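PDB 3WP9: Ice-binding protein from Colwellia, which binds to the surface of ice crystals, inhibits their growth and restrains ice recrystallization. Local coordinates for residues S20-V25 against A42-N47; G35-T40 against Y56-A61; T187-N192 against L201-A206. All blocks are in the same frame, centred on the assembly; numbering follows the deposited sequence.

Contact 1: residues S20-V25 against A42-N47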
ATOM      1  N   SER A  20       7.284   9.646  -8.007  1.00 16.11           N
ATOM      2  CA  SER A  20       7.199  10.188  -9.334  1.00 19.79           C
ATOM      3  C   SER A  20       5.789  10.592  -9.776  1.00 20.92           C
ATOM      4  O   SER A  20       5.548  10.698 -10.987  1.00 25.86           O
ATOM      5  CB  SER A  20       7.904   9.286 -10.341  1.00 22.86           C
ATOM      6  OG  SER A  20       7.042   8.249 -10.648  1.00 30.71           O
ATOM      7  N   GLY A  21       4.910  10.871  -8.815  1.00 18.90           N
ATOM      8  CA  GLY A  21       3.658  11.456  -9.105  1.00 16.43           C
ATOM      9  C   GLY A  21       2.519  10.581  -8.627  1.00 15.46           C
ATOM     10  O   GLY A  21       2.730   9.370  -8.326  1.00 14.80           O
ATOM     11  N   ILE A  22       1.367  11.189  -8.582  1.00 15.73           N
ATOM     12  CA  ILE A  22       0.122  10.475  -8.236  1.00 14.69           C
ATOM     13  C   ILE A  22      -0.920  10.890  -9.272  1.00 15.48           C
ATOM     14  O   ILE A  22      -1.185  12.098  -9.464  1.00 16.34           O
ATOM     15  CB  ILE A  22      -0.394  10.833  -6.829  1.00 15.89           C
ATOM     16  CG1 ILE A  22       0.603  10.505  -5.705  1.00 15.21           C
ATOM     17  CG2 ILE A  22      -1.730  10.179  -6.630  1.00 13.73           C
ATOM     18  CD1 ILE A  22       0.065  10.957  -4.349  1.00 18.41           C
ATOM     19  N   THR A  23      -1.506   9.899  -9.989  1.00 13.79           N
ATOM     20  CA  THR A  23      -2.511  10.232 -11.014  1.00 14.58           C
ATOM     21  C   THR A  23      -3.898   9.804 -10.521  1.00 15.55           C
ATOM     22  O   THR A  23      -4.026   8.899  -9.663  1.00 15.24           O
ATOM     23  CB  THR A  23      -2.275   9.605 -12.403  1.00 14.39           C
ATOM     24  OG1 THR A  23      -2.399   8.209 -12.322  1.00 14.23           O
ATOM     25  CG2 THR A  23      -0.887   9.863 -12.927  1.00 15.72           C
ATOM     26  N   ASP A  24      -4.927  10.401 -11.075  1.00 14.44           N
ATOM     27  CA  ASP A  24      -6.242  10.082 -10.654  1.00 13.77           C
ATOM     28  C   ASP A  24      -7.319  10.292 -11.708  1.00 14.59           C
ATOM     29  O   ASP A  24      -7.384  11.359 -12.361  1.00 15.33           O
ATOM     30  CB  ASP A  24      -6.558  10.991  -9.468  1.00 17.16           C
ATOM     31  CG  ASP A  24      -8.003  10.782  -8.917  1.00 16.97           C
ATOM     32  OD1 ASP A  24      -8.314   9.693  -8.415  1.00 19.91           O
ATOM     33  OD2 ASP A  24      -8.824  11.732  -8.950  1.00 22.59           O
ATOM     34  N   VAL A  25      -8.233   9.333 -11.792  1.00 14.91           N
ATOM     35  CA  VAL A  25      -9.465   9.475 -12.551  1.00 14.33           C
ATOM     36  C   VAL A  25     -10.530   9.771 -11.508  1.00 15.04           C
ATOM     37  O   VAL A  25     -10.858   8.943 -10.694  1.00 15.83           O
ATOM     38  CB  VAL A  25      -9.811   8.190 -13.355  1.00 14.36           C
ATOM     39  CG1 VAL A  25     -11.177   8.355 -14.005  1.00 14.38           C
ATOM     40  CG2 VAL A  25      -8.700   7.832 -14.395  1.00 15.07           C
ATOM     41  N   ALA A  42       3.756  19.462  -9.336  1.00 21.37           N
ATOM     42  CA  ALA A  42       2.964  19.466 -10.560  1.00 19.73           C
ATOM     43  C   ALA A  42       2.532  18.044 -10.952  1.00 21.38           C
ATOM     44  O   ALA A  42       1.533  17.907 -11.676  1.00 22.24           O
ATOM     45  CB  ALA A  42       3.717  20.176 -11.716  1.00 21.61           C
ATOM     46  N   ALA A  43       3.270  17.037 -10.502  1.00 20.08           N
ATOM     47  CA  ALA A  43       3.014  15.589 -10.818  1.00 19.29           C
ATOM     48  C   ALA A  43       2.007  15.005  -9.784  1.00 16.75           C
ATOM     49  O   ALA A  43       1.657  13.838  -9.892  1.00 18.73           O
ATOM     50  CB  ALA A  43       4.327  14.851 -10.827  1.00 19.22           C
ATOM     51  N   LEU A  44       1.540  15.801  -8.812  1.00 16.95           N
ATOM     52  CA  LEU A  44       0.501  15.274  -7.862  1.00 16.08           C
ATOM     53  C   LEU A  44      -0.830  15.753  -8.374  1.00 18.19           C
ATOM     54  O   LEU A  44      -1.180  16.922  -8.237  1.00 20.66           O
ATOM     55  CB  LEU A  44       0.835  15.793  -6.436  1.00 15.50           C
ATOM     56  CG  LEU A  44       0.334  14.913  -5.286  1.00 16.75           C
ATOM     57  CD1 LEU A  44       0.858  15.583  -3.996  1.00 20.66           C
ATOM     58  CD2 LEU A  44      -1.199  14.824  -5.222  1.00 17.79           C
ATOM     59  N   LEU A  45      -1.560  14.863  -9.072  1.00 15.38           N
ATOM     60  CA  LEU A  45      -2.748  15.259  -9.839  1.00 16.39           C
ATOM     61  C   LEU A  45      -3.996  14.826  -9.144  1.00 16.64           C
ATOM     62  O   LEU A  45      -4.887  14.268  -9.770  1.00 22.53           O
ATOM     63  CB  LEU A  45      -2.735  14.546 -11.194  1.00 16.07           C
ATOM     64  CG  LEU A  45      -1.464  14.784 -12.018  1.00 19.00           C
ATOM     65  CD1 LEU A  45      -1.509  13.856 -13.271  1.00 19.68           C
ATOM     66  CD2 LEU A  45      -1.221  16.246 -12.344  1.00 19.83           C
ATOM     67  N   LEU A  46      -4.043  14.885  -7.821  1.00 17.42           N
ATOM     68  CA  LEU A  46      -5.346  14.808  -7.153  1.00 17.23           C
ATOM     69  C   LEU A  46      -5.845  16.224  -6.890  1.00 19.76           C
ATOM     70  O   LEU A  46      -5.011  17.194  -6.732  1.00 21.14           O
ATOM     71  CB  LEU A  46      -5.152  14.161  -5.741  1.00 17.40           C
ATOM     72  CG  LEU A  46      -5.019  12.623  -5.673  1.00 19.75           C
ATOM     73  CD1 LEU A  46      -4.373  12.114  -4.387  1.00 20.36           C
ATOM     74  CD2 LEU A  46      -6.442  12.047  -5.744  1.00 21.09           C
ATOM     75  N   ASN A  47      -7.171  16.324  -6.764  1.00 19.54           N
ATOM     76  CA  ASN A  47      -7.858  17.591  -6.513  1.00 23.66           C
ATOM     77  C   ASN A  47      -7.939  17.721  -4.986  1.00 21.04           C
ATOM     78  O   ASN A  47      -8.021  16.745  -4.297  1.00 19.81           O
ATOM     79  CB  ASN A  47      -9.251  17.636  -7.134  1.00 26.95           C
ATOM     80  CG  ASN A  47      -9.869  19.039  -7.074  1.00 36.61           C
ATOM     81  OD1 ASN A  47     -10.239  19.543  -5.993  1.00 42.92           O
ATOM     82  ND2 ASN A  47      -9.942  19.696  -8.225  1.00 41.83           N
TER
HETATM   83  O   HOH W   1      -5.270  13.089 -12.333  1.00 16.95           O
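Ile22 O accepts the backbone N-H of Leu45 at 2.8 Å, with the donor almost in line with the carbonyl (C=O...N angle 163°). The other half of the pairing runs from Ile22 N to Ala43 O at 3.0 Å, an N-H...O angle of 155°, so one residue of 20-25 is held on both sides of Leu44. This is the bonding pattern of a parallel beta bridge, and the two paths run 30° apart; it joins successive coils of the right-handed beta-helix, where strand 22-25 is the edge of its sheet and 42-47 lies along it in a loop. The bridge is a single one: the CA atoms of Gly21 and Ala43 are 4.5 Å apart, those of Asp24 and Leu46 5.9 Å. Where the backbones diverge, water 1 donates to Asp24 O and to Leu45 O, carrying the pairing on by way of solvent.

Beside the bridge the apolar groups face the interior. Ile22 and Leu44 lie side by side and point the same way, CD1 of Ile22 being 4.1 Å from CG of Leu44. With CG2 of Ile22 anti to its own backbone N, this branch reaches the other way along the segment, to CD1 of Leu46 at 4.0 Å. Ile22 also touches Val34, and Leu44 and Leu46 touch Met55; all three are buried, which places them in the interior. The outer face is different: Thr23 and Leu45 run alongside each other. The carboxylate of Asp24 takes its hydrogen bond from outside, at OD1 from Ser28, while OD2 lies close to Glu50, a like charge, which might raise the proton affinity of either. Leu46 crosses Asp24 at about a right angle, its CD2 resting 3.8 Å from Asp24 CG.

Contact 2: residues G35-T40 against Y56-A61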
ATOM      1  N   GLY A  35       1.486  12.597  -0.511  1.00 14.41           N
ATOM      2  CA  GLY A  35       2.609  13.379  -0.992  1.00 16.37           C
ATOM      3  C   GLY A  35       3.380  12.688  -2.066  1.00 15.47           C
ATOM      4  O   GLY A  35       3.244  11.469  -2.266  1.00 16.55           O
ATOM      5  N   THR A  36       4.241  13.447  -2.731  1.00 16.62           N
ATOM      6  CA  THR A  36       5.147  12.841  -3.701  1.00 17.53           C
ATOM      7  C   THR A  36       6.480  13.617  -3.667  1.00 15.87           C
ATOM      8  O   THR A  36       6.475  14.847  -3.438  1.00 19.69           O
ATOM      9  CB  THR A  36       4.472  12.841  -5.137  1.00 21.04           C
ATOM     10  OG1 THR A  36       5.155  11.964  -6.030  1.00 21.22           O
ATOM     11  CG2 THR A  36       4.387  14.257  -5.743  1.00 19.18           C
ATOM     12  N   SER A  37       7.583  12.905  -3.812  1.00 16.68           N
ATOM     13  CA  SER A  37       8.921  13.509  -3.694  1.00 17.71           C
ATOM     14  C   SER A  37       9.912  12.495  -4.241  1.00 17.07           C
ATOM     15  O   SER A  37       9.837  11.300  -3.947  1.00 18.07           O
ATOM     16  CB  SER A  37       9.174  13.878  -2.209  1.00 16.63           C
ATOM     17  OG  SER A  37      10.593  14.114  -2.015  1.00 21.34           O
ATOM     18  N   PRO A  38      10.935  12.936  -4.995  1.00 20.74           N
ATOM     19  CA  PRO A  38      11.446  14.337  -5.152  1.00 20.43           C
ATOM     20  C   PRO A  38      10.822  15.103  -6.327  1.00 22.00           C
ATOM     21  O   PRO A  38      11.151  16.275  -6.572  1.00 25.99           O
ATOM     22  CB  PRO A  38      12.935  14.101  -5.389  1.00 20.92           C
ATOM     23  CG  PRO A  38      12.959  12.834  -6.150  1.00 21.43           C
ATOM     24  CD  PRO A  38      11.878  11.960  -5.522  1.00 20.64           C
ATOM     25  N   ILE A  39       9.914  14.462  -7.052  1.00 22.95           N
ATOM     26  CA  ILE A  39       9.329  15.116  -8.190  1.00 19.67           C
ATOM     27  C   ILE A  39       8.486  16.325  -7.781  1.00 21.96           C
ATOM     28  O   ILE A  39       7.845  16.369  -6.677  1.00 20.10           O
ATOM     29  CB  ILE A  39       8.500  14.070  -8.992  1.00 22.42           C
ATOM     30  CG1 ILE A  39       8.298  14.512 -10.451  1.00 24.72           C
ATOM     31  CG2 ILE A  39       7.171  13.787  -8.283  1.00 23.42           C
ATOM     32  CD1 ILE A  39       8.398  13.344 -11.381  1.00 25.82           C
ATOM     33  N   THR A  40       8.469  17.321  -8.673  1.00 21.27           N
ATOM     34  CA  THR A  40       7.658  18.525  -8.489  1.00 22.09           C
ATOM     35  C   THR A  40       6.186  18.199  -8.145  1.00 19.76           C
ATOM     36  O   THR A  40       5.630  17.185  -8.634  1.00 19.26           O
ATOM     37  CB  THR A  40       7.671  19.436  -9.784  1.00 21.38           C
ATOM     38  OG1 THR A  40       6.675  20.458  -9.666  1.00 23.30           O
ATOM     39  CG2 THR A  40       7.309  18.590 -11.004  1.00 20.92           C
ATOM     40  N   TYR A  56       1.245  17.103   0.566  1.00 16.59           N
ATOM     41  CA  TYR A  56       2.528  17.670   0.628  1.00 21.80           C
ATOM     42  C   TYR A  56       3.240  17.612  -0.673  1.00 20.71           C
ATOM     43  O   TYR A  56       3.310  16.509  -1.294  1.00 19.63           O
ATOM     44  CB  TYR A  56       3.333  16.874   1.667  1.00 22.06           C
ATOM     45  CG  TYR A  56       2.851  17.137   3.072  1.00 28.07           C
ATOM     46  CD1 TYR A  56       3.114  18.358   3.694  1.00 30.30           C
ATOM     47  CD2 TYR A  56       2.082  16.180   3.760  1.00 29.08           C
ATOM     48  CE1 TYR A  56       2.633  18.618   4.986  1.00 32.98           C
ATOM     49  CE2 TYR A  56       1.639  16.402   5.055  1.00 32.05           C
ATOM     50  CZ  TYR A  56       1.884  17.626   5.634  1.00 30.52           C
ATOM     51  OH  TYR A  56       1.418  17.852   6.904  1.00 40.96           O
ATOM     52  N   THR A  57       3.882  18.722  -1.040  1.00 19.92           N
ATOM     53  CA  THR A  57       4.766  18.758  -2.218  1.00 21.38           C
ATOM     54  C   THR A  57       6.155  19.290  -1.936  1.00 23.26           C
ATOM     55  O   THR A  57       6.364  19.937  -0.890  1.00 22.02           O
ATOM     56  CB  THR A  57       4.084  19.533  -3.389  1.00 22.19           C
ATOM     57  OG1 THR A  57       3.763  20.856  -2.952  1.00 24.15           O
ATOM     58  CG2 THR A  57       2.697  18.912  -3.727  1.00 24.90           C
ATOM     59  N   VAL A  58       7.094  19.015  -2.845  1.00 23.28           N
ATOM     60  CA  VAL A  58       8.423  19.525  -2.714  1.00 22.39           C
ATOM     61  C   VAL A  58       8.514  21.039  -3.007  1.00 24.98           C
ATOM     62  O   VAL A  58       9.520  21.660  -2.659  1.00 26.73           O
ATOM     63  CB  VAL A  58       9.406  18.760  -3.560  1.00 20.80           C
ATOM     64  CG1 VAL A  58       9.292  17.298  -3.254  1.00 22.43           C
ATOM     65  CG2 VAL A  58       9.217  18.972  -5.082  1.00 20.41           C
ATOM     66  N   ASP A  59       7.481  21.640  -3.619  1.00 26.93           N
ATOM     67  CA  ASP A  59       7.622  22.993  -4.138  1.00 24.24           C
ATOM     68  C   ASP A  59       6.251  23.608  -4.098  1.00 25.25           C
ATOM     69  O   ASP A  59       5.364  23.125  -3.338  1.00 28.27           O
ATOM     70  CB  ASP A  59       8.266  22.964  -5.550  1.00 24.58           C
ATOM     71  CG  ASP A  59       7.468  22.138  -6.559  1.00 26.25           C
ATOM     72  OD1 ASP A  59       6.298  21.797  -6.314  1.00 24.51           O
ATOM     73  OD2 ASP A  59       8.029  21.831  -7.638  1.00 25.09           O
ATOM     74  N   SER A  60       6.030  24.697  -4.817  1.00 25.14           N
ATOM     75  CA  SER A  60       4.735  25.315  -4.658  1.00 30.39           C
ATOM     76  C   SER A  60       3.910  25.074  -5.937  1.00 30.44           C
ATOM     77  O   SER A  60       2.911  25.782  -6.164  1.00 33.72           O
ATOM     78  CB  SER A  60       4.924  26.791  -4.369  1.00 33.05           C
ATOM     79  OG  SER A  60       5.665  27.326  -5.468  1.00 46.08           O
ATOM     80  N   ALA A  61       4.308  24.060  -6.714  1.00 26.26           N
ATOM     81  CA  ALA A  61       3.671  23.732  -8.008  1.00 25.87           C
ATOM     82  C   ALA A  61       2.487  22.719  -7.940  1.00 25.32           C
ATOM     83  O   ALA A  61       1.901  22.338  -8.969  1.00 26.02           O
ATOM     84  CB  ALA A  61       4.727  23.252  -9.005  1.00 27.08           C
TER
HETATM   85  O   HOH W   2       6.134  17.179  -4.780  1.00 20.50           O
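Thr40 OG1 donates to Asp59 OD2 at 2.8 Å, using the syn lone pair of that oxygen, the one on the side of OD1. The hydroxyl lies anti to the Thr40 backbone N (chi1 169°), which sends it across to Asp59, and the methyl of Ala61 closes in on it at 3.5 Å from OG1 to Ala61 CB. Next to this polar pair Val58 supplies the apolar part of the contact, one branch for each part of the opposite bend. Its CG1 packs on CB of Ser37 at 3.6 Å, and its CG2 meets the backbone of the turn, 3.3 Å from Ile39 O.

The second shell fixes these groups. Asp59 OD1 accepts from Ala61 N at 3.0 Å, an Asx turn in which the N-H comes from above the carboxylate plane, 65° out of it; the same oxygen also takes the N-H of Gly41, so both carboxylate oxygens are engaged and the rotation of the group is restrained. Thr40 OG1 in turn is bonded to Ala42 N. Water 2 links the two segments through three bonds: it donates to Thr36 O and Ile39 O and accepts from Val58 N at 2.8 Å. The peptide before Pro38 is cis, consistent with the sharp bend that brings Thr36 O and Ile39 O to the same water.

Farther in, Gly35 and Tyr56 form a parallel bridge with a CA-CA distance of 4.6 Å. Helix 71-89 covers Ser37 and Tyr56, and Thr36 OG1 is bonded to Ser18 of the neighbouring strand. Parallel strands stacked coil on coil, with a long helix alongside, are the build of the ice-binding-protein beta-helix; here the turn after strand 33-36 carries Thr40, by similarity an ice-binding residue.

Contact 3: residues T187-N192 against L201-A206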
ATOM      1  N   THR A 187       8.133  -0.329  -7.699  1.00 16.38           N
ATOM      2  CA  THR A 187       7.799   0.518  -8.858  1.00 16.83           C
ATOM      3  C   THR A 187       6.412   1.130  -8.635  1.00 13.69           C
ATOM      4  O   THR A 187       6.234   1.878  -7.603  1.00 16.95           O
ATOM      5  CB  THR A 187       7.912  -0.167 -10.266  1.00 15.91           C
ATOM      6  OG1 THR A 187       6.992  -1.223 -10.417  1.00 16.43           O
ATOM      7  CG2 THR A 187       9.344  -0.781 -10.520  1.00 17.35           C
ATOM      8  N   LEU A 188       5.474   0.834  -9.544  1.00 13.82           N
ATOM      9  CA  LEU A 188       4.194   1.537  -9.523  1.00 14.36           C
ATOM     10  C   LEU A 188       3.117   0.796  -8.732  1.00 12.16           C
ATOM     11  O   LEU A 188       3.209  -0.404  -8.575  1.00 13.88           O
ATOM     12  CB  LEU A 188       3.670   1.906 -10.901  1.00 20.60           C
ATOM     13  CG  LEU A 188       3.103   0.931 -11.850  1.00 23.49           C
ATOM     14  CD1 LEU A 188       1.974   0.165 -11.183  1.00 31.47           C
ATOM     15  CD2 LEU A 188       2.426   1.657 -13.029  1.00 25.59           C
ATOM     16  N   ILE A 189       2.141   1.556  -8.310  1.00 11.63           N
ATOM     17  CA  ILE A 189       0.939   0.925  -7.735  1.00 10.38           C
ATOM     18  C   ILE A 189      -0.227   1.455  -8.526  1.00 10.13           C
ATOM     19  O   ILE A 189      -0.423   2.679  -8.554  1.00 11.98           O
ATOM     20  CB  ILE A 189       0.761   1.206  -6.197  1.00 11.08           C
ATOM     21  CG1 ILE A 189       1.959   0.678  -5.399  1.00 11.82           C
ATOM     22  CG2 ILE A 189      -0.595   0.620  -5.688  1.00 10.50           C
ATOM     23  CD1 ILE A 189       1.999   1.282  -3.968  1.00 12.73           C
ATOM     24  N   SER A 190      -1.008   0.539  -9.168  1.00 10.79           N
ATOM     25  CA  SER A 190      -2.122   0.945  -9.974  1.00 11.03           C
ATOM     26  C   SER A 190      -3.368   0.367  -9.292  1.00 10.40           C
ATOM     27  O   SER A 190      -3.383  -0.842  -9.032  1.00 12.33           O
ATOM     28  CB  SER A 190      -1.947   0.317 -11.415  1.00 13.13           C
ATOM     29  OG  SER A 190      -3.137   0.408 -12.144  1.00 15.47           O
ATOM     30  N   VAL A 191      -4.386   1.238  -9.139  1.00 10.57           N
ATOM     31  CA  VAL A 191      -5.632   0.783  -8.479  1.00 11.31           C
ATOM     32  C   VAL A 191      -6.755   1.114  -9.512  1.00 10.18           C
ATOM     33  O   VAL A 191      -6.878   2.247  -9.912  1.00 13.40           O
ATOM     34  CB  VAL A 191      -5.838   1.519  -7.167  1.00 10.64           C
ATOM     35  CG1 VAL A 191      -6.960   0.809  -6.410  1.00 12.88           C
ATOM     36  CG2 VAL A 191      -4.592   1.453  -6.321  1.00 11.98           C
ATOM     37  N   ASN A 192      -7.479   0.116  -9.977  1.00 12.96           N
ATOM     38  CA  ASN A 192      -8.494   0.311 -11.008  1.00 12.19           C
ATOM     39  C   ASN A 192      -9.875   0.684 -10.447  1.00 11.72           C
ATOM     40  O   ASN A 192     -10.112   0.696  -9.160  1.00 10.55           O
ATOM     41  CB  ASN A 192      -8.459  -0.853 -11.984  1.00 14.01           C
ATOM     42  CG  ASN A 192      -7.394  -0.649 -13.072  1.00 19.78           C
ATOM     43  OD1 ASN A 192      -6.696   0.363 -13.108  1.00 19.53           O
ATOM     44  ND2 ASN A 192      -7.343  -1.616 -14.009  1.00 21.78           N
ATOM     45  N   LEU A 201      -0.321   3.132   0.402  1.00 15.24           N
ATOM     46  CA  LEU A 201       0.268   2.895  -0.922  1.00 13.80           C
ATOM     47  C   LEU A 201       1.541   3.678  -1.022  1.00 12.22           C
ATOM     48  O   LEU A 201       1.500   4.921  -1.129  1.00 14.28           O
ATOM     49  CB  LEU A 201      -0.736   3.370  -1.996  1.00 12.60           C
ATOM     50  CG  LEU A 201      -2.118   2.653  -1.944  1.00 12.77           C
ATOM     51  CD1 LEU A 201      -2.986   3.206  -3.094  1.00 14.71           C
ATOM     52  CD2 LEU A 201      -2.033   1.119  -2.020  1.00 13.52           C
ATOM     53  N   LEU A 202       2.644   2.941  -0.847  1.00 13.01           N
ATOM     54  CA  LEU A 202       4.000   3.503  -0.726  1.00 13.71           C
ATOM     55  C   LEU A 202       4.820   3.023  -1.908  1.00 14.24           C
ATOM     56  O   LEU A 202       5.416   1.961  -1.904  1.00 15.52           O
ATOM     57  CB  LEU A 202       4.635   3.087   0.653  1.00 15.18           C
ATOM     58  CG  LEU A 202       3.726   3.382   1.863  1.00 15.24           C
ATOM     59  CD1 LEU A 202       4.336   2.839   3.176  1.00 15.83           C
ATOM     60  CD2 LEU A 202       3.246   4.812   1.996  1.00 14.91           C
ATOM     61  N   ALA A 203       4.849   3.853  -2.958  1.00 14.29           N
ATOM     62  CA  ALA A 203       5.516   3.448  -4.221  1.00 12.64           C
ATOM     63  C   ALA A 203       6.795   4.177  -4.502  1.00 12.90           C
ATOM     64  O   ALA A 203       6.865   5.396  -4.312  1.00 13.60           O
ATOM     65  CB  ALA A 203       4.533   3.789  -5.336  1.00 13.03           C
ATOM     66  N   GLN A 204       7.770   3.454  -4.958  1.00 13.61           N
ATOM     67  CA  GLN A 204       8.995   4.114  -5.344  1.00 16.19           C
ATOM     68  C   GLN A 204       8.983   4.718  -6.739  1.00 16.71           C
ATOM     69  O   GLN A 204       9.984   5.363  -7.116  1.00 17.58           O
ATOM     70  CB  GLN A 204      10.179   3.191  -5.121  1.00 15.31           C
ATOM     71  CG  GLN A 204      10.365   3.075  -3.595  1.00 16.67           C
ATOM     72  CD  GLN A 204      11.460   2.166  -3.191  1.00 20.83           C
ATOM     73  OE1 GLN A 204      12.545   2.200  -3.789  1.00 22.01           O
ATOM     74  NE2 GLN A 204      11.202   1.300  -2.180  1.00 21.17           N
ATOM     75  N   THR A 205       7.942   4.449  -7.543  1.00 16.43           N
ATOM     76  CA  THR A 205       7.683   5.283  -8.708  1.00 15.44           C
ATOM     77  C   THR A 205       6.343   6.013  -8.484  1.00 14.11           C
ATOM     78  O   THR A 205       6.294   6.997  -7.657  1.00 13.98           O
ATOM     79  CB  THR A 205       7.842   4.568 -10.087  1.00 16.42           C
ATOM     80  OG1 THR A 205       6.851   3.523 -10.258  1.00 16.68           O
ATOM     81  CG2 THR A 205       9.270   3.953 -10.285  1.00 17.40           C
ATOM     82  N   ALA A 206       5.315   5.721  -9.258  1.00 12.35           N
ATOM     83  CA  ALA A 206       4.070   6.452  -9.211  1.00 11.24           C
ATOM     84  C   ALA A 206       2.934   5.601  -8.598  1.00 11.35           C
ATOM     85  O   ALA A 206       3.000   4.402  -8.596  1.00 12.27           O
ATOM     86  CB  ALA A 206       3.645   6.858 -10.653  1.00 12.64           C
TER
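Ile189 holds CG1 anti to its carbonyl carbon (chi1 -60°) and an extended chi2 of 164°, which carries CD1 over to 201-206. Ile189 CD1 lies 3.8 Å from Ala203 CB and 3.6 Å from Leu202 N. Leu201 likewise has CG anti to its carbonyl carbon, so that its two methyls divide the opposite strand between them: CD2 lies 4.0 Å from Ile189 CG2, CD1 4.0 Å from Val191 CG2. Both isoleucine and valine are crossed at a slant. Strands 189-191 and 201-203 point 141° apart and approach to 8.6 Å between axes, as expected of two walls of one right-handed beta-helix that meet through their side chains across the core. At the corner the backbones close up instead. Ile189 N donates to Ala206 O at 3.0 Å, in the carbonyl plane, and begins the parallel pairing with strand 207-210. Thr205 N reaches Thr187 O at 3.1 Å from above the carbonyl plane, off its lone pairs. Thr205 and Ala206 open a T-A/G-X-T/N motif assigned to ice binding by similarity; the hydroxyl of Thr187 turns to Gly169 O.

Overall arrangement
From the N terminus, strand 22-25 meets 42-47 in contact 1, which closes a loop of 16 residues between its segments. Contact 2 opens inside that loop at 35-40 and closes beyond it at 56-61, so the two cross along the chain and tie neighbouring coils at one end of the beta-helix. Contact 3 follows in series much later, closing a short loop between 187-192 and 201-206 in the last coils. Contacts 1 and 2 touch through a weak bond from Gly21 N to Thr36 OG1. Contacts 1 and 3 meet where Ser20 N bonds to Thr205 O, joining the first coil to the last. Contacts 2 and 3 do not touch, yet both reach the long parallel sheet.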